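Local coordinates for Lin2634 protein (Listeria innocua, PDB 3MZO) that binds calcium ions at a histidine- and aspartate-lined site and is probably a metal-dependent phosphohydrolase of the HD-domain superfamily, related to YfbR-like 5'-deoxynucleotidases, at residues B[42-46]-B[58-62]; B[142-147]-B[161-165]; B[167-171]-B[181-185]. Numbering follows the deposited sequence.

Contact 1 of 3, residues B[42-46]-B[58-62]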
loop_
_atom_site.group_PDB
_atom_site.type_symbol
_atom_site.label_atom_id
_atom_site.label_comp_id
_atom_site.label_asym_id
_atom_site.label_seq_id
_atom_site.Cartn_x
_atom_site.Cartn_y
_atom_site.Cartn_z
ATOM N N ALA B 42 26.047 12.047 -8.756
ATOM C CA ALA B 42 27.116 12.054 -9.752
ATOM C C ALA B 42 27.390 13.467 -10.275
ATOM O O ALA B 42 28.556 13.873 -10.452
ATOM C CB ALA B 42 26.787 11.091 -10.921
ATOM N N GLN B 43 26.308 14.202 -10.507
ATOM C CA GLN B 43 26.348 15.606 -10.924
ATOM C C GLN B 43 27.120 16.427 -9.921
ATOM O O GLN B 43 27.880 17.315 -10.300
ATOM C CB GLN B 43 24.911 16.133 -11.042
ATOM C CG GLN B 43 24.708 17.656 -11.226
ATOM C CD GLN B 43 23.259 17.990 -11.475
ATOM O OE1 GLN B 43 22.795 18.036 -12.623
ATOM N NE2 GLN B 43 22.522 18.192 -10.405
ATOM N N PHE B 44 26.897 16.173 -8.632
ATOM C CA PHE B 44 27.639 16.892 -7.634
ATOM C C PHE B 44 29.122 16.539 -7.699
ATOM O O PHE B 44 29.979 17.423 -7.667
ATOM C CB PHE B 44 27.125 16.661 -6.220
ATOM C CG PHE B 44 28.054 17.201 -5.189
ATOM C CD1 PHE B 44 28.117 18.548 -4.955
ATOM C CD2 PHE B 44 28.933 16.356 -4.508
ATOM C CE1 PHE B 44 29.041 19.074 -4.031
ATOM C CE2 PHE B 44 29.826 16.863 -3.582
ATOM C CZ PHE B 44 29.872 18.236 -3.344
ATOM N N PHE B 45 29.451 15.252 -7.793
ATOM C CA PHE B 45 30.858 14.889 -7.885
ATOM C C PHE B 45 31.520 15.436 -9.155
ATOM O O PHE B 45 32.718 15.780 -9.143
ATOM C CB PHE B 45 31.083 13.368 -7.705
ATOM C CG PHE B 45 30.828 12.882 -6.290
ATOM C CD1 PHE B 45 31.365 13.548 -5.189
ATOM C CD2 PHE B 45 30.037 11.756 -6.060
ATOM C CE1 PHE B 45 31.104 13.114 -3.893
ATOM C CE2 PHE B 45 29.795 11.309 -4.759
ATOM C CZ PHE B 45 30.313 11.991 -3.691
ATOM N N GLY B 46 30.771 15.503 -10.238
ATOM C CA GLY B 46 31.215 16.163 -11.450
ATOM C C GLY B 46 31.702 17.602 -11.187
ATOM O O GLY B 46 32.744 18.018 -11.707
ATOM N N TRP B 58 30.579 15.456 -19.615
ATOM C CA TRP B 58 29.277 15.480 -18.951
ATOM C C TRP B 58 28.253 14.539 -19.561
ATOM O O TRP B 58 27.455 13.913 -18.834
ATOM C CB TRP B 58 28.747 16.916 -18.820
ATOM C CG TRP B 58 29.487 17.629 -17.728
ATOM C CD1 TRP B 58 30.665 18.342 -17.857
ATOM C CD2 TRP B 58 29.147 17.666 -16.335
ATOM N NE1 TRP B 58 31.063 18.810 -16.628
ATOM C CE2 TRP B 58 30.154 18.420 -15.676
ATOM C CE3 TRP B 58 28.092 17.137 -15.569
ATOM C CZ2 TRP B 58 30.122 18.674 -14.301
ATOM C CZ3 TRP B 58 28.068 17.393 -14.183
ATOM C CH2 TRP B 58 29.079 18.145 -13.572
ATOM N N ARG B 59 28.258 14.422 -20.876
ATOM C CA ARG B 59 27.379 13.467 -21.505
ATOM C C ARG B 59 27.651 12.088 -20.939
ATOM O O ARG B 59 26.709 11.376 -20.634
ATOM C CB ARG B 59 27.556 13.450 -23.025
ATOM C CG ARG B 59 26.527 12.582 -23.716
ATOM C CD ARG B 59 26.734 12.581 -25.230
ATOM N NE ARG B 59 25.632 11.901 -25.874
ATOM C CZ ARG B 59 25.404 11.885 -27.186
ATOM N NH1 ARG B 59 26.203 12.542 -28.011
ATOM N NH2 ARG B 59 24.349 11.233 -27.670
ATOM N N ALA B 60 28.934 11.733 -20.773
ATOM C CA ALA B 60 29.311 10.418 -20.261
ATOM C C ALA B 60 28.916 10.275 -18.797
ATOM O O ALA B 60 28.402 9.252 -18.397
ATOM C CB ALA B 60 30.839 10.131 -20.461
ATOM N N LEU B 61 29.116 11.324 -18.002
ATOM C CA LEU B 61 28.779 11.264 -16.591
ATOM C C LEU B 61 27.303 11.003 -16.405
ATOM O O LEU B 61 26.924 10.096 -15.671
ATOM C CB LEU B 61 29.197 12.556 -15.881
ATOM C CG LEU B 61 28.886 12.726 -14.395
ATOM C CD1 LEU B 61 29.810 13.789 -13.817
ATOM C CD2 LEU B 61 27.429 13.112 -14.176
ATOM N N TYR B 62 26.481 11.799 -17.061
ATOM C CA TYR B 62 25.033 11.692 -16.915
ATOM C C TYR B 62 24.473 10.408 -17.490
ATOM O O TYR B 62 23.614 9.775 -16.867
ATOM C CB TYR B 62 24.329 12.867 -17.590
ATOM C CG TYR B 62 24.316 14.145 -16.781
ATOM C CD1 TYR B 62 23.650 14.236 -15.546
ATOM C CD2 TYR B 62 24.908 15.284 -17.277
ATOM C CE1 TYR B 62 23.623 15.455 -14.828
ATOM C CE2 TYR B 62 24.888 16.478 -16.587
ATOM C CZ TYR B 62 24.267 16.577 -15.380
ATOM O OH TYR B 62 24.279 17.814 -14.778
#

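Contact 2 of 3, residues B[142-147]-B[161-165]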
loop_
_atom_site.group_PDB
_atom_site.type_symbol
_atom_site.label_atom_id
_atom_site.label_comp_id
_atom_site.label_asym_id
_atom_site.label_seq_id
_atom_site.Cartn_x
_atom_site.Cartn_y
_atom_site.Cartn_z
ATOM N N LEU B 142 23.611 3.907 -1.660
ATOM C CA LEU B 142 23.479 2.710 -0.837
ATOM C C LEU B 142 23.836 3.030 0.618
ATOM O O LEU B 142 23.205 2.557 1.560
ATOM C CB LEU B 142 24.391 1.644 -1.405
ATOM C CG LEU B 142 24.176 0.182 -1.067
ATOM C CD1 LEU B 142 22.793 -0.331 -1.484
ATOM C CD2 LEU B 142 25.294 -0.617 -1.729
ATOM N N LEU B 143 24.864 3.847 0.800
ATOM C CA LEU B 143 25.276 4.284 2.120
ATOM C C LEU B 143 24.183 5.128 2.796
ATOM O O LEU B 143 23.892 4.946 3.979
ATOM C CB LEU B 143 26.593 5.082 2.021
ATOM C CG LEU B 143 27.324 5.420 3.320
ATOM C CD1 LEU B 143 28.281 4.289 3.723
ATOM C CD2 LEU B 143 28.096 6.731 3.173
ATOM N N TYR B 144 23.584 6.058 2.057
ATOM C CA TYR B 144 22.439 6.841 2.593
ATOM C C TYR B 144 21.205 5.977 2.931
ATOM O O TYR B 144 20.530 6.193 3.950
ATOM C CB TYR B 144 22.076 8.023 1.644
ATOM C CG TYR B 144 22.889 9.255 1.983
ATOM C CD1 TYR B 144 24.207 9.383 1.552
ATOM C CD2 TYR B 144 22.353 10.268 2.790
ATOM C CE1 TYR B 144 24.973 10.495 1.904
ATOM C CE2 TYR B 144 23.100 11.383 3.137
ATOM C CZ TYR B 144 24.414 11.482 2.677
ATOM O OH TYR B 144 25.167 12.567 2.989
ATOM N N GLU B 145 20.880 5.034 2.062
ATOM C CA GLU B 145 19.708 4.166 2.303
ATOM C C GLU B 145 19.950 3.314 3.544
ATOM O O GLU B 145 19.087 3.167 4.359
ATOM C CB GLU B 145 19.484 3.180 1.172
ATOM C CG GLU B 145 18.915 3.665 -0.122
ATOM C CD GLU B 145 18.864 2.519 -1.163
ATOM O OE1 GLU B 145 19.886 1.802 -1.303
ATOM O OE2 GLU B 145 17.829 2.349 -1.858
ATOM N N SER B 146 21.146 2.747 3.678
ATOM C CA SER B 146 21.416 1.857 4.788
ATOM C C SER B 146 21.556 2.682 6.086
ATOM O O SER B 146 21.095 2.270 7.170
ATOM C CB SER B 146 22.638 0.988 4.495
ATOM O OG SER B 146 23.834 1.753 4.465
ATOM N N PHE B 147 22.158 3.865 5.947
ATOM C CA PHE B 147 22.314 4.814 7.037
ATOM C C PHE B 147 20.952 5.186 7.611
ATOM O O PHE B 147 20.761 5.190 8.831
ATOM C CB PHE B 147 23.049 6.065 6.520
ATOM C CG PHE B 147 23.238 7.130 7.541
ATOM C CD1 PHE B 147 24.349 7.119 8.364
ATOM C CD2 PHE B 147 22.318 8.159 7.665
ATOM C CE1 PHE B 147 24.546 8.132 9.335
ATOM C CE2 PHE B 147 22.503 9.176 8.625
ATOM C CZ PHE B 147 23.617 9.151 9.466
ATOM N N GLU B 161 25.871 -4.127 7.613
ATOM C CA GLU B 161 26.761 -4.794 6.670
ATOM C C GLU B 161 26.824 -4.073 5.332
ATOM O O GLU B 161 27.901 -3.957 4.734
ATOM C CB GLU B 161 26.338 -6.255 6.453
ATOM C CG GLU B 161 26.519 -7.149 7.686
ATOM C CD GLU B 161 25.684 -8.448 7.608
ATOM O OE1 GLU B 161 25.287 -8.866 6.486
ATOM O OE2 GLU B 161 25.412 -9.045 8.682
ATOM N N ILE B 162 25.685 -3.594 4.854
ATOM C CA ILE B 162 25.628 -2.825 3.603
ATOM C C ILE B 162 26.427 -1.501 3.742
ATOM O O ILE B 162 27.188 -1.126 2.868
ATOM C CB ILE B 162 24.144 -2.518 3.212
ATOM C CG1 ILE B 162 23.406 -3.822 2.829
ATOM C CG2 ILE B 162 24.067 -1.504 2.053
ATOM C CD1 ILE B 162 21.870 -3.751 2.880
ATOM N N TYR B 163 26.204 -0.801 4.845
ATOM C CA TYR B 163 26.866 0.448 5.124
ATOM C C TYR B 163 28.394 0.237 5.136
ATOM O O TYR B 163 29.162 0.993 4.507
ATOM C CB TYR B 163 26.369 0.988 6.476
ATOM C CG TYR B 163 27.055 2.244 6.945
ATOM C CD1 TYR B 163 28.220 2.178 7.719
ATOM C CD2 TYR B 163 26.558 3.499 6.608
ATOM C CE1 TYR B 163 28.856 3.334 8.164
ATOM C CE2 TYR B 163 27.185 4.661 7.048
ATOM C CZ TYR B 163 28.339 4.572 7.816
ATOM O OH TYR B 163 28.961 5.721 8.247
ATOM N N SER B 164 28.818 -0.824 5.818
ATOM C CA SER B 164 30.234 -1.138 5.944
ATOM C C SER B 164 30.873 -1.398 4.580
ATOM O O SER B 164 31.952 -0.869 4.273
ATOM C CB SER B 164 30.403 -2.325 6.881
ATOM O OG SER B 164 29.894 -1.988 8.156
ATOM N N GLU B 165 30.187 -2.183 3.756
ATOM C CA GLU B 165 30.670 -2.518 2.427
ATOM C C GLU B 165 30.738 -1.288 1.558
ATOM O O GLU B 165 31.719 -1.106 0.835
ATOM C CB GLU B 165 29.777 -3.566 1.764
ATOM C CG GLU B 165 30.240 -4.049 0.354
ATOM C CD GLU B 165 29.919 -3.071 -0.829
ATOM O OE1 GLU B 165 28.884 -2.342 -0.814
ATOM O OE2 GLU B 165 30.718 -3.050 -1.796
#

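Contact 3 of 3, residues B[167-171]-B[181-185]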
loop_
_atom_site.group_PDB
_atom_site.type_symbol
_atom_site.label_atom_id
_atom_site.label_comp_id
_atom_site.label_asym_id
_atom_site.label_seq_id
_atom_site.Cartn_x
_atom_site.Cartn_y
_atom_site.Cartn_z
ATOM N N LEU B 167 30.910 1.997 2.484
ATOM C CA LEU B 167 32.000 2.872 2.897
ATOM C C LEU B 167 33.394 2.302 2.545
ATOM O O LEU B 167 34.240 3.008 1.986
ATOM C CB LEU B 167 31.895 3.207 4.388
ATOM C CG LEU B 167 32.785 4.361 4.892
ATOM C CD1 LEU B 167 32.600 5.725 4.102
ATOM C CD2 LEU B 167 32.520 4.542 6.374
ATOM N N ALA B 168 33.612 1.024 2.828
ATOM C CA ALA B 168 34.853 0.351 2.440
ATOM C C ALA B 168 35.161 0.602 0.968
ATOM O O ALA B 168 36.258 1.019 0.622
ATOM C CB ALA B 168 34.752 -1.152 2.711
ATOM N N THR B 169 34.185 0.367 0.104
ATOM C CA THR B 169 34.366 0.592 -1.328
ATOM C C THR B 169 34.655 2.064 -1.672
ATOM O O THR B 169 35.598 2.348 -2.403
ATOM C CB THR B 169 33.149 0.086 -2.098
ATOM O OG1 THR B 169 32.945 -1.274 -1.733
ATOM C CG2 THR B 169 33.345 0.158 -3.601
ATOM N N ILE B 170 33.881 3.003 -1.127
ATOM C CA ILE B 170 34.167 4.425 -1.330
ATOM C C ILE B 170 35.648 4.750 -0.991
ATOM O O ILE B 170 36.313 5.522 -1.707
ATOM C CB ILE B 170 33.176 5.318 -0.505
ATOM C CG1 ILE B 170 31.770 5.212 -1.088
ATOM C CG2 ILE B 170 33.607 6.776 -0.505
ATOM C CD1 ILE B 170 30.678 5.773 -0.207
ATOM N N TYR B 171 36.175 4.155 0.080
ATOM C CA TYR B 171 37.579 4.386 0.470
ATOM C C TYR B 171 38.588 3.942 -0.545
ATOM O O TYR B 171 39.677 4.492 -0.573
ATOM C CB TYR B 171 37.940 3.683 1.768
ATOM C CG TYR B 171 37.848 4.591 2.927
ATOM C CD1 TYR B 171 38.830 5.560 3.155
ATOM C CD2 TYR B 171 36.768 4.509 3.798
ATOM C CE1 TYR B 171 38.743 6.424 4.231
ATOM C CE2 TYR B 171 36.663 5.360 4.878
ATOM C CZ TYR B 171 37.649 6.319 5.093
ATOM O OH TYR B 171 37.524 7.146 6.186
ATOM N N TYR B 181 36.670 14.953 -1.029
ATOM C CA TYR B 181 35.628 15.859 -0.564
ATOM C C TYR B 181 34.613 15.145 0.312
ATOM O O TYR B 181 34.278 15.628 1.386
ATOM C CB TYR B 181 34.895 16.556 -1.716
ATOM C CG TYR B 181 33.973 17.601 -1.167
ATOM C CD1 TYR B 181 34.449 18.880 -0.881
ATOM C CD2 TYR B 181 32.651 17.300 -0.846
ATOM C CE1 TYR B 181 33.622 19.849 -0.337
ATOM C CE2 TYR B 181 31.806 18.269 -0.304
ATOM C CZ TYR B 181 32.311 19.543 -0.059
ATOM O OH TYR B 181 31.517 20.502 0.493
ATOM N N PHE B 182 34.100 14.018 -0.152
ATOM C CA PHE B 182 33.129 13.238 0.634
ATOM C C PHE B 182 33.587 12.916 2.081
ATOM O O PHE B 182 32.819 13.103 3.027
ATOM C CB PHE B 182 32.735 11.943 -0.097
ATOM C CG PHE B 182 31.844 11.045 0.719
ATOM C CD1 PHE B 182 30.466 11.209 0.693
ATOM C CD2 PHE B 182 32.392 10.053 1.538
ATOM C CE1 PHE B 182 29.640 10.423 1.458
ATOM C CE2 PHE B 182 31.570 9.236 2.308
ATOM C CZ PHE B 182 30.167 9.442 2.262
ATOM N N LEU B 183 34.824 12.450 2.244
ATOM C CA LEU B 183 35.321 12.034 3.555
ATOM C C LEU B 183 35.590 13.240 4.460
ATOM O O LEU B 183 35.303 13.204 5.655
ATOM C CB LEU B 183 36.611 11.224 3.404
ATOM C CG LEU B 183 36.468 9.909 2.652
ATOM C CD1 LEU B 183 37.849 9.445 2.191
ATOM C CD2 LEU B 183 35.758 8.863 3.532
ATOM N N LYS B 184 36.129 14.311 3.885
ATOM C CA LYS B 184 36.418 15.505 4.661
ATOM C C LYS B 184 35.145 16.232 5.153
ATOM O O LYS B 184 35.052 16.641 6.315
ATOM C CB LYS B 184 37.297 16.442 3.823
ATOM C CG LYS B 184 37.859 17.655 4.560
ATOM C CD LYS B 184 38.491 18.665 3.591
ATOM C CE LYS B 184 38.950 19.924 4.323
ATOM N NZ LYS B 184 39.770 20.776 3.443
ATOM N N GLU B 185 34.160 16.381 4.278
ATOM C CA GLU B 185 33.031 17.272 4.559
ATOM C C GLU B 185 31.686 16.588 4.743
ATOM O O GLU B 185 30.913 16.984 5.620
ATOM C CB GLU B 185 32.910 18.311 3.445
ATOM C CG GLU B 185 34.132 19.197 3.266
ATOM C CD GLU B 185 34.387 20.128 4.450
ATOM O OE1 GLU B 185 33.483 20.305 5.310
ATOM O OE2 GLU B 185 35.501 20.690 4.506
#

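Contact 1 of 3, residues B[42-46]-B[58-62]
In the all-helical HD-domain fold, residues 42-46 of helix 31-51 meet 58-62, the first turn of helix 58-67, as neighbouring helices running in nearly opposite directions: the two segment axes make 149° and approach to 10.3 Å. Helix 31-51 carries the calcium ligand His34, and the chain bearing His68 and Asp69 follows directly on helix 58-67, so this contact joins two of the elements that supply the metal site, with the side chain of Ala42 about 8 Å from that of His68. Apolar packing is centred on Leu61, which points at the partner helix: its CD2 lies 3.9 Å from Ala42 CB, and its CD1 3.6 Å from Gly46 CA. A CB on Gly46 would clash with Leu61 CD1 and Trp58 CH2, so glycine lets both side chains lie against the bare backbone. Trp58 turns the edge of its indole to Gln43 O, 3.6 Å from CH2; the same CH2 is 3.6 Å from Gly46 C. A second subunit borders the contact, its Asn67 hydrogen-bonded to Gln43 NE2 and its Tyr62 ring meeting Tyr62. One polar link crosses between the helices: Tyr62 OH donates a short hydrogen bond to Gln43 OE1, 2.6 Å away.

Contact 2 of 3, residues B[142-147]-B[161-165]
Tyr163 lies with one ring face under Leu143, whose CD1 methyl sits 3.8 Å from the ring centroid and 28° off its normal, a CH-pi contact in which Leu143 CD1 comes within 3.5 Å of Tyr163 CD2. The same tyrosine is flanked farther along helix 129-151: Phe147 CD1 is 4.0 Å from Tyr163 CE2, with the edge of the phenylalanine ring turned to that atom, and Ser146 OG is 3.3 Å from Tyr163 CB. Its hydroxyl bonds to Thr205 of helix 201-211, so the ring bridges toward a third helix. Beside the tyrosine, Ile162 points straight at the partner and sets CG2 against both Leu142 CG at 3.5 Å and Ser146 CB at 3.8 Å, filling the space between residues one turn apart. The small Ser146 side chain, in the p rotamer, folds back toward its own helix, with OG 3.1 Å from Leu142 O and 3.2 Å from Leu143 O. This permits a close approach: the axes come within 8.5 Å at 151°, and CA of Leu143 is 5.1 Å from CA of Tyr163. At the margin, Glu165 is held by Thr169 and by a salt bridge to Lys139. The whole is an antiparallel helical hairpin of the HD-domain bundle, packed behind the metal site: the side chain of Leu142 lies about 7 Å from a bound calcium ion and about 6 Å from that of its ligand Asp138.

Contact 3 of 3, residues B[167-171]-B[181-185]
This is a purely apolar and aromatic contact between consecutive helices of the HD-domain bundle, 158-172 and 177-191, close to the short connection that joins them. The segments stand well apart, their axes no nearer than 11.7 Å and inclined at 121°, and the closest CA atoms, those of Tyr171 and Leu183, are 8.6 Å from each other. Large side chains therefore have to span the gap, and no hydrogen bond crosses it. Leu183 makes the main bridge. Its CD2 methyl sits over a face of the Tyr171 ring, 4.0 Å from the centroid and 28° off the normal, a CH-pi contact with 3.5 Å between Leu183 CD2 and Tyr171 CZ. Phe182, also directed at the partner, forms the second bridge: its CD2 lies 4.0 Å from Ile170 CG2, while the edge of its ring at CE2 meets Leu167 CD1 at 4.1 Å. Phe182 thus packs on both Leu167 and Ile170, and Leu167 CD1 also lies 4.5 Å from Leu183 CD2, so the two bridges meet. A wider pi-type turn occurs at 182-185. Around this pair of helices, helix 129-151 packs on Leu167, Ile170 and Phe182 through Leu143, Lys139 and Val140, while helix 201-211 meets Leu167 with Thr205 and Ile208 and takes the Tyr171 hydroxyl in a hydrogen bond to Thr209.

Overall arrangement
From the N terminus, contact 1 closes first, bringing helix 58-67 back along helix 31-51 across a short connection. The chain then runs through helices 87-108 and 114-121 before contact 2 folds helix 158-172 against helix 129-151; contact 3 follows at once, turning helix 177-191 onto the later part of helix 158-172. The three loops lie in series, none enclosing or crossing another. Contacts 2 and 3 share helix 158-172 and form one core, Leu143 CD2 touching Phe182 CZ at 3.5 Å. Contact 1 reaches contact 3 through Phe44 CZ and Tyr181 CE2, 3.6 Å apart, but does not touch contact 2, so helix 177-191 ties both ends together.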